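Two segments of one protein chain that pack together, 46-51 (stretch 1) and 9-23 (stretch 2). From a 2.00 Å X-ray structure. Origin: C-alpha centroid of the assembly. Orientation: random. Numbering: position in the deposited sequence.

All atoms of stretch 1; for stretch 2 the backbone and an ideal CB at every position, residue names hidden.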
# COMPACT_ATOMS: atom_id res chain seq x y z
N ILE A 46 -4.69 -18.87 -7.59
CA ILE A 46 -5.83 -18.10 -8.14
C ILE A 46 -5.56 -16.59 -8.18
O ILE A 46 -6.26 -15.80 -7.54
CB ILE A 46 -7.15 -18.42 -7.40
CG1 ILE A 46 -6.96 -18.23 -5.88
CG2 ILE A 46 -7.65 -19.84 -7.76
CD1 ILE A 46 -8.24 -18.02 -5.11
N PRO A 47 -4.53 -16.19 -8.92
CA PRO A 47 -4.12 -14.79 -8.87
C PRO A 47 -5.15 -13.75 -9.35
O PRO A 47 -4.99 -12.58 -9.05
CB PRO A 47 -2.88 -14.77 -9.76
CG PRO A 47 -3.13 -15.92 -10.73
CD PRO A 47 -3.68 -16.97 -9.85
N TYR A 48 -6.18 -14.14 -10.09
CA TYR A 48 -7.11 -13.13 -10.66
C TYR A 48 -8.52 -13.16 -10.10
O TYR A 48 -9.40 -12.44 -10.57
CB TYR A 48 -7.12 -13.24 -12.18
CG TYR A 48 -5.72 -13.18 -12.74
CD1 TYR A 48 -4.93 -12.04 -12.54
CD2 TYR A 48 -5.20 -14.25 -13.46
CE1 TYR A 48 -3.64 -11.96 -13.04
CE2 TYR A 48 -3.89 -14.18 -13.99
CZ TYR A 48 -3.13 -13.03 -13.78
OH TYR A 48 -1.85 -12.96 -14.29
N ILE A 49 -8.73 -13.97 -9.09
CA ILE A 49 -10.01 -13.99 -8.44
C ILE A 49 -10.07 -12.86 -7.42
O ILE A 49 -9.10 -12.58 -6.72
CB ILE A 49 -10.32 -15.39 -7.87
CG1 ILE A 49 -10.44 -16.36 -9.07
CG2 ILE A 49 -11.59 -15.36 -7.03
CD1 ILE A 49 -11.11 -17.61 -8.73
N ASP A 50 -11.21 -12.19 -7.37
CA ASP A 50 -11.37 -11.06 -6.48
C ASP A 50 -11.65 -11.49 -5.03
O ASP A 50 -12.78 -11.45 -4.56
CB ASP A 50 -12.43 -10.09 -6.97
CG ASP A 50 -12.49 -8.84 -6.12
OD1 ASP A 50 -11.41 -8.33 -5.73
OD2 ASP A 50 -13.60 -8.37 -5.84
N THR A 51 -10.58 -11.85 -4.34
CA THR A 51 -10.61 -12.38 -3.00
C THR A 51 -9.18 -12.27 -2.46
O THR A 51 -8.25 -12.19 -3.27
CB THR A 51 -11.07 -13.86 -2.99
OG1 THR A 51 -11.23 -14.30 -1.64
CG2 THR A 51 -10.07 -14.76 -3.67
N UNK A 9 -9.06 -19.51 -18.27
CA UNK A 9 -8.91 -18.29 -19.13
C UNK A 9 -8.66 -16.95 -18.40
O UNK A 9 -8.53 -15.90 -19.06
CB UNK A 9 -10.18 -18.13 -19.97
N UNK A 10 -8.59 -16.99 -17.05
CA UNK A 10 -8.34 -15.79 -16.21
C UNK A 10 -7.03 -15.05 -16.48
O UNK A 10 -5.95 -15.62 -16.44
CB UNK A 10 -8.36 -16.20 -14.74
N UNK A 11 -7.15 -13.75 -16.68
CA UNK A 11 -6.00 -12.91 -16.98
C UNK A 11 -6.09 -11.60 -16.21
O UNK A 11 -7.18 -11.18 -15.77
CB UNK A 11 -5.90 -12.64 -18.48
N UNK A 12 -4.96 -10.93 -16.07
CA UNK A 12 -4.94 -9.69 -15.29
C UNK A 12 -5.84 -8.57 -15.80
O UNK A 12 -6.51 -7.89 -15.02
CB UNK A 12 -3.50 -9.17 -15.23
N UNK A 13 -5.85 -8.37 -17.11
CA UNK A 13 -6.59 -7.27 -17.70
C UNK A 13 -8.12 -7.48 -17.57
O UNK A 13 -8.89 -6.53 -17.37
CB UNK A 13 -6.20 -7.11 -19.17
N UNK A 14 -8.56 -8.72 -17.72
CA UNK A 14 -9.96 -9.06 -17.58
C UNK A 14 -10.41 -8.92 -16.12
O UNK A 14 -11.54 -8.52 -15.86
CB UNK A 14 -10.21 -10.48 -18.09
N UNK A 15 -9.51 -9.20 -15.19
CA UNK A 15 -9.79 -8.89 -13.78
C UNK A 15 -10.12 -7.41 -13.59
O UNK A 15 -11.08 -7.06 -12.93
CB UNK A 15 -8.59 -9.27 -12.90
N UNK A 16 -9.31 -6.55 -14.20
CA UNK A 16 -9.44 -5.10 -14.05
C UNK A 16 -10.71 -4.55 -14.70
O UNK A 16 -11.37 -3.65 -14.17
CB UNK A 16 -8.22 -4.41 -14.65
N UNK A 17 -11.04 -5.14 -15.83
CA UNK A 17 -12.31 -4.90 -16.51
C UNK A 17 -13.52 -5.33 -15.69
O UNK A 17 -14.55 -4.68 -15.76
CB UNK A 17 -12.32 -5.63 -17.85
N UNK A 18 -13.40 -6.43 -14.93
CA UNK A 18 -14.47 -6.89 -14.02
C UNK A 18 -14.72 -5.92 -12.87
O UNK A 18 -15.87 -5.60 -12.56
CB UNK A 18 -14.12 -8.27 -13.45
N UNK A 19 -13.64 -5.43 -12.25
CA UNK A 19 -13.73 -4.37 -11.23
C UNK A 19 -14.34 -3.07 -11.76
O UNK A 19 -15.11 -2.41 -11.05
CB UNK A 19 -12.34 -4.08 -10.67
N UNK A 20 -14.01 -2.69 -13.00
CA UNK A 20 -14.64 -1.54 -13.64
C UNK A 20 -16.14 -1.73 -13.83
O UNK A 20 -16.91 -0.86 -13.43
CB UNK A 20 -13.98 -1.27 -14.99
N UNK A 21 -16.55 -2.85 -14.43
CA UNK A 21 -17.97 -3.21 -14.58
C UNK A 21 -18.71 -3.17 -13.24
O UNK A 21 -19.87 -2.72 -13.15
CB UNK A 21 -18.10 -4.60 -15.20
N UNK A 22 -18.03 -3.59 -12.19
CA UNK A 22 -18.64 -3.60 -10.88
C UNK A 22 -18.52 -2.24 -10.20
O UNK A 22 -19.04 -2.04 -9.10
CB UNK A 22 -18.00 -4.69 -10.01
N UNK A 23 -17.85 -1.30 -10.87
CA UNK A 23 -17.71 0.06 -10.36
C UNK A 23 -16.73 0.19 -9.20
O UNK A 23 -16.79 1.16 -8.47
CB UNK A 23 -19.08 0.58 -9.92

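Position 9 begins the stretch with nothing of stretch 1 within 5.5 Å of its ideal CB, so almost any polar residue would suit it; it is Glu-9. At position 10 the bond points toward stretch 1, the ideal CB lying 3.9 Å from Tyr-48 CD2, with Ile-49 beyond. A short side chain, apolar or polar, could settle there. The residue is Asn-10, whose ND2 approaches Ile-49 CG1 at 3.8 Å and donates to water 1 at 3.2 Å; the same water accepts a weak bond from Tyr-48 N.

Position 11 turns its CB away from stretch 1. It has extended backbone angles immediately before a helix, where Asn, Asp, Ser or Thr commonly caps the free amides. Asn-11 does so: its OD1 accepts from the backbone N of position 14 at 2.8 Å.

The backbone at position 12 runs over one face of the Tyr-48 ring, and its CB, directed sideways, is 3.6 Å from Tyr-48 CE1. Many side chains would fit if they led off beyond the ring. His-12 does this with a t rotamer, its imidazole continuing away.

Positions 13 and 14 point away and sideways, respectively, and suit polar residues. They are Lys-13 and Ser-14, whose OG accepts from Asn-11 ND2 at 2.7 Å.

Position 15 is nearest to Tyr-48 by CA (CA of position 15 to Tyr-48 CA, 5.9 Å), and its CB faces stretch 1 beside the tyrosine ring and carbonyl. A branched aliphatic or methionine would pack well. Leu-15 places CD2 at the ring edge, 4.1 Å from Tyr-48 CD1, and CD1 3.3 Å from Tyr-48 O.

Positions 16 and 17 are out of reach and little constrained by stretch 1; they hold Leu-16 and Glu-17. Position 18 points toward stretch 1 from a distance that leaves room for a medium or long polar side chain. Asn-18 uses its OD1 to accept from the side chain of position 22.

At position 19 the bond is sideways, but a long aliphatic could reach Asp-50; Leu-19 brings CD2 within 4.0 Å of Asp-50 CG. Positions 20 and 21 are out of reach of stretch 1, which leaves them free for long polar side chains; they are Lys-20 and Arg-21.

Position 22 points toward the Asp-50 carboxylate across a wide gap, favouring a long cation. Arg-22 spans it: NH2 donates to Asp-50 OD2 at a very short 2.5 Å, forming a salt bridge, and Arg-22 NE donates to Asn-18 OD1 at 3.3 Å. Position 23 has positive phi, favouring glycine, and Gly-23 closes the helix in a Schellman motif.

Stretch 2 (9-23) ENNHKSLLENLKRRG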
# COMPACT_ATOMS: atom_id res chain seq x y z
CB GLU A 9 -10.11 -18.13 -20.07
CG GLU A 9 -10.24 -19.22 -21.15
CD GLU A 9 -11.30 -18.84 -22.18
OE1 GLU A 9 -12.52 -18.94 -21.87
OE2 GLU A 9 -10.92 -18.41 -23.29
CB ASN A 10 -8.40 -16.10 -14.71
CG ASN A 10 -9.81 -16.26 -14.18
OD1 ASN A 10 -10.78 -16.30 -14.94
ND2 ASN A 10 -9.93 -16.37 -12.87
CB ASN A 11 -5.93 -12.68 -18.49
CG ASN A 11 -7.02 -11.78 -18.98
OD1 ASN A 11 -6.89 -10.56 -18.90
ND2 ASN A 11 -8.12 -12.36 -19.46
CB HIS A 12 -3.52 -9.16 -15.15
CG HIS A 12 -3.42 -7.97 -14.26
ND1 HIS A 12 -3.62 -8.05 -12.90
CD2 HIS A 12 -3.14 -6.67 -14.53
CE1 HIS A 12 -3.46 -6.85 -12.37
NE2 HIS A 12 -3.18 -6.00 -13.34
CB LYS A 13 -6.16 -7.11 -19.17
CG LYS A 13 -6.94 -6.07 -19.93
CD LYS A 13 -6.41 -5.87 -21.34
CE LYS A 13 -7.18 -4.74 -22.04
NZ LYS A 13 -8.70 -4.92 -22.01
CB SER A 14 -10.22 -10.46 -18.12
OG SER A 14 -10.13 -10.50 -19.54
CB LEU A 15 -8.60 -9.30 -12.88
CG LEU A 15 -8.60 -8.81 -11.41
CD1 LEU A 15 -9.91 -9.17 -10.63
CD2 LEU A 15 -7.38 -9.33 -10.71
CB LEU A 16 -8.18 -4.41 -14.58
CG LEU A 16 -6.86 -4.69 -13.82
CD1 LEU A 16 -5.80 -3.73 -14.33
CD2 LEU A 16 -7.00 -4.52 -12.32
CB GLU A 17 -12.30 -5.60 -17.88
CG GLU A 17 -11.44 -4.90 -18.91
CD GLU A 17 -11.96 -3.50 -19.24
OE1 GLU A 17 -11.26 -2.77 -19.98
OE2 GLU A 17 -13.08 -3.14 -18.77
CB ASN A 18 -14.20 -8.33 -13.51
CG ASN A 18 -15.06 -8.71 -12.29
OD1 ASN A 18 -14.61 -8.64 -11.14
ND2 ASN A 18 -16.30 -9.11 -12.54
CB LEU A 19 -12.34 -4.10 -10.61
CG LEU A 19 -11.62 -5.28 -9.93
CD1 LEU A 19 -10.34 -4.83 -9.20
CD2 LEU A 19 -12.56 -6.03 -9.00
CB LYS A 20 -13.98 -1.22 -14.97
CG LYS A 20 -13.07 -0.01 -14.91
CD LYS A 20 -12.18 0.08 -16.15
CE LYS A 20 -12.94 0.64 -17.35
NZ LYS A 20 -12.12 0.55 -18.60
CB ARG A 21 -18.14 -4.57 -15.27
CG ARG A 21 -17.73 -4.57 -16.76
CD ARG A 21 -18.23 -5.82 -17.52
NE ARG A 21 -18.09 -7.06 -16.75
CZ ARG A 21 -17.08 -7.93 -16.89
NH1 ARG A 21 -16.12 -7.71 -17.78
NH2 ARG A 21 -17.04 -9.03 -16.13
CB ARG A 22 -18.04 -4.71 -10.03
CG ARG A 22 -18.40 -6.10 -10.51
CD ARG A 22 -18.30 -7.10 -9.39
NE ARG A 22 -16.91 -7.47 -9.09
CZ ARG A 22 -16.43 -7.71 -7.87
NH1 ARG A 22 -17.19 -7.59 -6.80
NH2 ARG A 22 -15.17 -8.04 -7.73
O HOH W 1 -7.24 -17.06 -11.32
O HOH W 2 -15.63 -9.77 -4.78
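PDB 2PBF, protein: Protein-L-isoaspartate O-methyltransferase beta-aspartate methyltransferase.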